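Local coordinates for protein listeriolysin O (Listeria monocytogenes, PDB 4CDB) that forms oligomeric pores in cholesterol-containing host membranes, lysing cells after a major conformational change that inserts it into the bilayer, at residues Y168-A173 against A280-V285; L266-N271 against G323-L328. All coordinates share one frame; numbering follows the deposited sequence.

In the fold
Both contacts gather round helix 277-286, which follows strand 262-270 in the chain. Contact 1 sets that helix against the end of strand 165-172. It lies at the surface and is largely polar, with two carboxylates and one sodium ion between strand and helix. Contact 2 is buried and wholly apolar. It packs strand 262-270 against the turn after strand 319-324. Strands 165-172, 262-270 and 319-324 belong to the same antiparallel sheet. Phe281 and Ala284 of the helix tie the two contacts together. The CD1 atom of Phe281 lies 3.5 Å from Leu325 CD1, and Phe281 CG lies 3.5 Å from Leu268 CD2. The helix thus turns Asp282 to the sodium side and Phe281 and Ala284 to the leucines.

Contact 1 (Y168-A173 against A280-V285); sequences YDDEMA and AFDAAV. With NA (sodium ion), chain F; NA (sodium ion), chain Q; NA (sodium ion), chain K.
Tyr168 and Asp170 of the strand meet Val285 and Asp282 of the helix loosely, and no hydrogen bond joins the segments directly. Tyr168 OH lies 4.1 Å from Val285 CG1, the two side chains coming from opposite directions. With CG anti to the backbone N (chi1 -180°), the phenol reaches toward the helix. Asp170 OD2 and Asp282 OD1 stand 4.1 Å apart, their carboxylate planes turned 41° from each other. Asp282 OD1 binds a sodium ion at 2.8 Å, shared with Glu209. Lys278 donates to Asp282 OD1 and makes a long, weak ion pair with Asp170 OD2, so ion and lysine together probably offset the like charges. Tyr168 OH donates to Asp170 OD2 at 3.2 Å, from 40° above the carboxylate plane. On the strand's other face, Asp169 and Glu171 each bind a further sodium ion: Asp169 OD1 at 2.5 Å, and Glu171 OE1 at 2.6 Å with Gln178 and Tyr368. Glu171 OE2 also salt-bridges Lys182. Strand 165-172 pairs antiparallel with strand 207-222, while Asp169 and Glu171 touch helix 176-183. Helix 277-286, partly within the 274-283 range that becomes a transmembrane beta strand, also packs on helix 294-301 through Ala280 and Ala284.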
ATOM      1  N   TYR A 168      -8.258   3.333  -6.415  1.00 48.18           N
ATOM      2  CA  TYR A 168      -6.818   3.186  -6.198  1.00 47.48           C
ATOM      3  C   TYR A 168      -6.436   3.222  -4.716  1.00 48.30           C
ATOM      4  O   TYR A 168      -6.932   4.059  -3.961  1.00 52.40           O
ATOM      5  CB  TYR A 168      -6.073   4.286  -6.961  1.00 47.36           C
ATOM      6  CG  TYR A 168      -4.569   4.243  -6.829  1.00 50.63           C
ATOM      7  CD1 TYR A 168      -3.804   3.444  -7.667  1.00 53.86           C
ATOM      8  CD2 TYR A 168      -3.912   5.012  -5.877  1.00 54.45           C
ATOM      9  CE1 TYR A 168      -2.428   3.405  -7.556  1.00 58.70           C
ATOM     10  CE2 TYR A 168      -2.535   4.978  -5.757  1.00 57.40           C
ATOM     11  CZ  TYR A 168      -1.800   4.173  -6.600  1.00 58.99           C
ATOM     12  OH  TYR A 168      -0.430   4.134  -6.488  1.00 60.75           O
ATOM     13  N   ASP A 169      -5.546   2.316  -4.314  1.00 44.31           N
ATOM     14  CA  ASP A 169      -5.080   2.232  -2.932  1.00 47.88           C
ATOM     15  C   ASP A 169      -3.616   1.803  -2.876  1.00 42.66           C
ATOM     16  O   ASP A 169      -3.225   0.839  -3.535  1.00 36.32           O
ATOM     17  CB  ASP A 169      -5.931   1.235  -2.140  1.00 56.43           C
ATOM     18  CG  ASP A 169      -6.988   1.911  -1.296  1.00 66.65           C
ATOM     19  OD1 ASP A 169      -6.703   2.998  -0.753  1.00 69.45           O
ATOM     20  OD2 ASP A 169      -8.101   1.356  -1.173  1.00 69.91           O
ATOM     21  N   ASP A 170      -2.813   2.517  -2.092  1.00 47.87           N
ATOM     22  CA  ASP A 170      -1.399   2.180  -1.930  1.00 50.69           C
ATOM     23  C   ASP A 170      -0.932   2.310  -0.478  1.00 48.81           C
ATOM     24  O   ASP A 170      -1.469   3.117   0.283  1.00 46.98           O
ATOM     25  CB  ASP A 170      -0.517   3.030  -2.853  1.00 58.64           C
ATOM     26  CG  ASP A 170      -0.750   4.524  -2.684  1.00 70.13           C
ATOM     27  OD1 ASP A 170      -1.482   4.928  -1.757  1.00 72.95           O
ATOM     28  OD2 ASP A 170      -0.186   5.302  -3.483  1.00 75.31           O
ATOM     29  N   GLU A 171       0.070   1.513  -0.109  1.00 49.34           N
ATOM     30  CA  GLU A 171       0.614   1.514   1.247  1.00 47.30           C
ATOM     31  C   GLU A 171       2.025   0.945   1.279  1.00 42.28           C
ATOM     32  O   GLU A 171       2.300  -0.079   0.650  1.00 40.49           O
ATOM     33  CB  GLU A 171      -0.259   0.676   2.184  1.00 52.41           C
ATOM     34  CG  GLU A 171      -1.337   1.446   2.918  1.00 63.27           C
ATOM     35  CD  GLU A 171      -0.779   2.431   3.927  1.00 72.02           C
ATOM     36  OE1 GLU A 171       0.310   2.172   4.483  1.00 76.44           O
ATOM     37  OE2 GLU A 171      -1.440   3.462   4.172  1.00 72.89           O
ATOM     38  N   MET A 172       2.913   1.601   2.019  1.00 41.85           N
ATOM     39  CA  MET A 172       4.219   1.023   2.296  1.00 41.56           C
ATOM     40  C   MET A 172       3.998  -0.142   3.252  1.00 36.69           C
ATOM     41  O   MET A 172       3.422   0.031   4.326  1.00 41.32           O
ATOM     42  CB  MET A 172       5.162   2.055   2.917  1.00 42.89           C
ATOM     43  CG  MET A 172       5.462   3.258   2.027  1.00 44.64           C
ATOM     44  SD  MET A 172       6.207   2.809   0.444  1.00 56.96           S
ATOM     45  CE  MET A 172       7.669   1.937   1.000  1.00 38.75           C
ATOM     46  N   ALA A 173       4.440  -1.329   2.852  1.00 29.81           N
ATOM     47  CA  ALA A 173       4.176  -2.547   3.617  1.00 37.31           C
ATOM     48  C   ALA A 173       5.054  -2.685   4.865  1.00 42.89           C
ATOM     49  O   ALA A 173       6.247  -2.379   4.836  1.00 44.32           O
ATOM     50  CB  ALA A 173       4.329  -3.768   2.723  1.00 34.85           C
ATOM     51  N   ALA A 280       9.472   8.210  -5.372  1.00 61.49           N
ATOM     52  CA  ALA A 280      10.004   7.527  -6.544  1.00 61.52           C
ATOM     53  C   ALA A 280       8.983   6.538  -7.095  1.00 62.75           C
ATOM     54  O   ALA A 280       8.752   6.481  -8.304  1.00 67.17           O
ATOM     55  CB  ALA A 280      11.297   6.816  -6.196  1.00 56.54           C
ATOM     56  N   PHE A 281       8.381   5.761  -6.198  1.00 58.59           N
ATOM     57  CA  PHE A 281       7.343   4.806  -6.570  1.00 56.54           C
ATOM     58  C   PHE A 281       6.147   5.519  -7.195  1.00 61.74           C
ATOM     59  O   PHE A 281       5.590   5.053  -8.189  1.00 63.59           O
ATOM     60  CB  PHE A 281       6.885   4.002  -5.349  1.00 51.47           C
ATOM     61  CG  PHE A 281       7.817   2.882  -4.966  1.00 47.96           C
ATOM     62  CD1 PHE A 281       8.904   2.554  -5.759  1.00 52.53           C
ATOM     63  CD2 PHE A 281       7.593   2.147  -3.811  1.00 48.54           C
ATOM     64  CE1 PHE A 281       9.755   1.519  -5.405  1.00 51.92           C
ATOM     65  CE2 PHE A 281       8.438   1.111  -3.452  1.00 48.39           C
ATOM     66  CZ  PHE A 281       9.522   0.797  -4.250  1.00 50.18           C
ATOM     67  N   ASP A 282       5.761   6.648  -6.608  1.00 66.76           N
ATOM     68  CA  ASP A 282       4.625   7.425  -7.098  1.00 72.86           C
ATOM     69  C   ASP A 282       4.828   7.898  -8.539  1.00 72.54           C
ATOM     70  O   ASP A 282       3.885   7.926  -9.331  1.00 70.39           O
ATOM     71  CB  ASP A 282       4.360   8.631  -6.189  1.00 77.43           C
ATOM     72  CG  ASP A 282       3.940   8.226  -4.787  1.00 84.13           C
ATOM     73  OD1 ASP A 282       3.350   7.137  -4.630  1.00 86.34           O
ATOM     74  OD2 ASP A 282       4.201   9.001  -3.842  1.00 85.98           O
ATOM     75  N   ALA A 283       6.064   8.262  -8.869  1.00 73.42           N
ATOM     76  CA  ALA A 283       6.390   8.777 -10.194  1.00 74.07           C
ATOM     77  C   ALA A 283       6.394   7.675 -11.249  1.00 75.95           C
ATOM     78  O   ALA A 283       5.932   7.877 -12.373  1.00 80.03           O
ATOM     79  CB  ALA A 283       7.736   9.493 -10.167  1.00 71.83           C
ATOM     80  N   ALA A 284       6.907   6.507 -10.880  1.00 70.81           N
ATOM     81  CA  ALA A 284       6.989   5.379 -11.805  1.00 68.71           C
ATOM     82  C   ALA A 284       5.611   4.817 -12.147  1.00 71.87           C
ATOM     83  O   ALA A 284       5.452   4.078 -13.119  1.00 72.11           O
ATOM     84  CB  ALA A 284       7.876   4.290 -11.232  1.00 65.82           C
ATOM     85  N   VAL A 285       4.618   5.176 -11.342  1.00 72.38           N
ATOM     86  CA  VAL A 285       3.254   4.701 -11.534  1.00 74.80           C
ATOM     87  C   VAL A 285       2.410   5.696 -12.336  1.00 81.58           C
ATOM     88  O   VAL A 285       1.632   5.304 -13.207  1.00 82.54           O
ATOM     89  CB  VAL A 285       2.577   4.416 -10.174  1.00 68.77           C
ATOM     90  CG1 VAL A 285       1.068   4.321 -10.321  1.00 68.65           C
ATOM     91  CG2 VAL A 285       3.144   3.144  -9.559  1.00 65.47           C
TER
HETATM   92 NA    NA F1531      -4.424   4.046  -0.439  1.00 73.60          NA
HETATM   93 NA    NA Q1542       3.178   4.392  -5.183  1.00 84.59          NA
HETATM   94 NA    NA K1536      -0.313   2.294   7.033  1.00 59.59          NA

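Contact 2 (L266-N271 against G323-L328); sequences LKLSTN and GNLGDL
The end of strand 262-270 faces the turn that follows strand 319-324, with the CA atoms of Leu268 and Leu325 7.6 Å apart and those of Leu266 and Leu328 10.3 Å apart. No hydrogen bond links the two segments, and four leucines make the contact. Leu268 and Leu325 cross at about a right angle. The CD2 methyl of Leu325 rests 4.0 Å from Leu268 CG, so it meets the branch point of its partner. Leu328 uses one methyl for two neighbours. Its CD1 lies 4.3 Å from Leu266 CD1 and 4.4 Å from Leu268 CD1. Leu325 opens a short 3-10 segment and Leu328 lies in the loop after it; both turn toward the strand. Asp327 N donates to Asn324 O at 2.8 Å, and a weaker bond runs from Leu328 N to Leu325 O. Both leucines also touch strand 303-310, Leu325 on Ser303 and Leu328 on Phe305. That strand pairs with both 262-270 and 319-324, so the leucine contact reaches across it. On the other edge, strand 207-222 pairs with 262-270. This is the core sheet of the cholesterol-dependent cytolysin fold. Strands 262-270 and 303-310 flank the helical region that supplies the second transmembrane hairpin. In other family members the strand equivalent to 319-324 moves away from the sheet before pore formation, so this packing probably belongs to the soluble state.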
ATOM      1  N   LEU A 266      -0.168  -4.741  -7.052  1.00 39.60           N
ATOM      2  CA  LEU A 266       1.247  -4.482  -7.300  1.00 45.87           C
ATOM      3  C   LEU A 266       2.096  -4.623  -6.046  1.00 45.82           C
ATOM      4  O   LEU A 266       1.674  -4.246  -4.951  1.00 46.08           O
ATOM      5  CB  LEU A 266       1.442  -3.083  -7.887  1.00 43.85           C
ATOM      6  CG  LEU A 266       0.893  -2.843  -9.291  1.00 49.63           C
ATOM      7  CD1 LEU A 266       1.112  -1.399  -9.704  1.00 52.26           C
ATOM      8  CD2 LEU A 266       1.545  -3.790 -10.280  1.00 52.26           C
ATOM      9  N   LYS A 267       3.295  -5.169  -6.219  1.00 48.02           N
ATOM     10  CA  LYS A 267       4.280  -5.242  -5.150  1.00 51.83           C
ATOM     11  C   LYS A 267       5.569  -4.572  -5.613  1.00 51.63           C
ATOM     12  O   LYS A 267       6.386  -5.186  -6.302  1.00 56.42           O
ATOM     13  CB  LYS A 267       4.547  -6.698  -4.764  1.00 52.01           C
ATOM     14  CG  LYS A 267       5.610  -6.896  -3.692  1.00 50.99           C
ATOM     15  CD  LYS A 267       6.626  -7.929  -4.151  1.00 55.00           C
ATOM     16  CE  LYS A 267       7.248  -8.667  -2.981  1.00 55.60           C
ATOM     17  NZ  LYS A 267       8.132  -9.769  -3.451  1.00 56.53           N
ATOM     18  N   LEU A 268       5.737  -3.305  -5.252  1.00 50.06           N
ATOM     19  CA  LEU A 268       6.949  -2.562  -5.585  1.00 48.31           C
ATOM     20  C   LEU A 268       7.987  -2.787  -4.491  1.00 52.59           C
ATOM     21  O   LEU A 268       7.660  -2.741  -3.307  1.00 56.47           O
ATOM     22  CB  LEU A 268       6.641  -1.069  -5.724  1.00 44.34           C
ATOM     23  CG  LEU A 268       6.229  -0.520  -7.095  1.00 45.79           C
ATOM     24  CD1 LEU A 268       5.230  -1.424  -7.802  1.00 46.78           C
ATOM     25  CD2 LEU A 268       5.653   0.879  -6.940  1.00 46.70           C
ATOM     26  N   SER A 269       9.234  -3.037  -4.885  1.00 49.30           N
ATOM     27  CA  SER A 269      10.284  -3.344  -3.918  1.00 52.90           C
ATOM     28  C   SER A 269      11.655  -2.825  -4.343  1.00 58.32           C
ATOM     29  O   SER A 269      11.955  -2.731  -5.535  1.00 56.36           O
ATOM     30  CB  SER A 269      10.354  -4.853  -3.670  1.00 57.09           C
ATOM     31  OG  SER A 269      10.621  -5.557  -4.868  1.00 64.84           O
ATOM     32  N   THR A 270      12.484  -2.494  -3.355  1.00 59.35           N
ATOM     33  CA  THR A 270      13.840  -2.022  -3.610  1.00 57.90           C
ATOM     34  C   THR A 270      14.729  -2.232  -2.389  1.00 61.19           C
ATOM     35  O   THR A 270      14.238  -2.335  -1.265  1.00 57.69           O
ATOM     36  CB  THR A 270      13.860  -0.531  -3.989  1.00 56.65           C
ATOM     37  OG1 THR A 270      15.195  -0.142  -4.334  1.00 63.28           O
ATOM     38  CG2 THR A 270      13.372   0.324  -2.826  1.00 50.01           C
ATOM     39  N   ASN A 271      16.038  -2.290  -2.617  1.00 64.66           N
ATOM     40  CA  ASN A 271      16.999  -2.442  -1.530  1.00 65.84           C
ATOM     41  C   ASN A 271      17.497  -1.093  -1.022  1.00 60.09           C
ATOM     42  O   ASN A 271      18.289  -1.023  -0.082  1.00 59.44           O
ATOM     43  CB  ASN A 271      18.180  -3.306  -1.975  1.00 74.21           C
ATOM     44  CG  ASN A 271      18.779  -2.843  -3.290  1.00 82.44           C
ATOM     45  OD1 ASN A 271      18.495  -1.742  -3.764  1.00 85.17           O
ATOM     46  ND2 ASN A 271      19.614  -3.684  -3.887  1.00 86.01           N
ATOM     47  N   GLY A 323       9.205  -7.860 -13.189  1.00 78.51           N
ATOM     48  CA  GLY A 323      10.001  -6.962 -14.006  1.00 77.83           C
ATOM     49  C   GLY A 323      10.589  -5.787 -13.248  1.00 76.53           C
ATOM     50  O   GLY A 323      10.545  -5.741 -12.018  1.00 72.50           O
ATOM     51  N   ASN A 324      11.147  -4.836 -13.993  1.00 77.37           N
ATOM     52  CA  ASN A 324      11.759  -3.648 -13.407  1.00 75.24           C
ATOM     53  C   ASN A 324      10.795  -2.463 -13.408  1.00 69.63           C
ATOM     54  O   ASN A 324       9.962  -2.339 -14.306  1.00 67.48           O
ATOM     55  CB  ASN A 324      13.039  -3.288 -14.162  1.00 78.36           C
ATOM     56  CG  ASN A 324      13.926  -4.495 -14.410  1.00 81.04           C
ATOM     57  OD1 ASN A 324      13.999  -5.406 -13.587  1.00 80.50           O
ATOM     58  ND2 ASN A 324      14.599  -4.509 -15.556  1.00 85.78           N
ATOM     59  N   LEU A 325      10.922  -1.593 -12.408  1.00 67.60           N
ATOM     60  CA  LEU A 325       9.979  -0.492 -12.203  1.00 70.19           C
ATOM     61  C   LEU A 325       9.818   0.420 -13.419  1.00 76.09           C
ATOM     62  O   LEU A 325       8.746   0.986 -13.639  1.00 74.31           O
ATOM     63  CB  LEU A 325      10.382   0.344 -10.987  1.00 68.10           C
ATOM     64  CG  LEU A 325       9.330   0.537  -9.892  1.00 70.12           C
ATOM     65  CD1 LEU A 325       9.672   1.751  -9.048  1.00 71.77           C
ATOM     66  CD2 LEU A 325       7.931   0.665 -10.476  1.00 70.21           C
ATOM     67  N   GLY A 326      10.880   0.564 -14.205  1.00 82.64           N
ATOM     68  CA  GLY A 326      10.830   1.398 -15.391  1.00 87.79           C
ATOM     69  C   GLY A 326       9.925   0.829 -16.467  1.00 94.16           C
ATOM     70  O   GLY A 326       9.485   1.549 -17.365  1.00 94.67           O
ATOM     71  N   ASP A 327       9.640  -0.466 -16.371  1.00 99.80           N
ATOM     72  CA  ASP A 327       8.856  -1.157 -17.389  1.00105.01           C
ATOM     73  C   ASP A 327       7.364  -1.205 -17.058  1.00104.06           C
ATOM     74  O   ASP A 327       6.602  -1.917 -17.711  1.00105.13           O
ATOM     75  CB  ASP A 327       9.395  -2.572 -17.603  1.00109.67           C
ATOM     76  CG  ASP A 327      10.900  -2.598 -17.783  1.00114.01           C
ATOM     77  OD1 ASP A 327      11.462  -1.587 -18.258  1.00115.84           O
ATOM     78  OD2 ASP A 327      11.523  -3.627 -17.445  1.00114.65           O
ATOM     79  N   LEU A 328       6.948  -0.450 -16.045  1.00102.50           N
ATOM     80  CA  LEU A 328       5.527  -0.316 -15.749  1.00103.07           C
ATOM     81  C   LEU A 328       4.883   0.639 -16.744  1.00109.04           C
ATOM     82  O   LEU A 328       5.444   0.900 -17.810  1.00112.80           O
ATOM     83  CB  LEU A 328       5.292   0.164 -14.316  1.00 98.23           C
ATOM     84  CG  LEU A 328       5.100  -0.929 -13.264  1.00 94.48           C
ATOM     85  CD1 LEU A 328       4.553  -0.340 -11.975  1.00 90.25           C
ATOM     86  CD2 LEU A 328       4.160  -1.994 -13.795  1.00 95.35           C
TER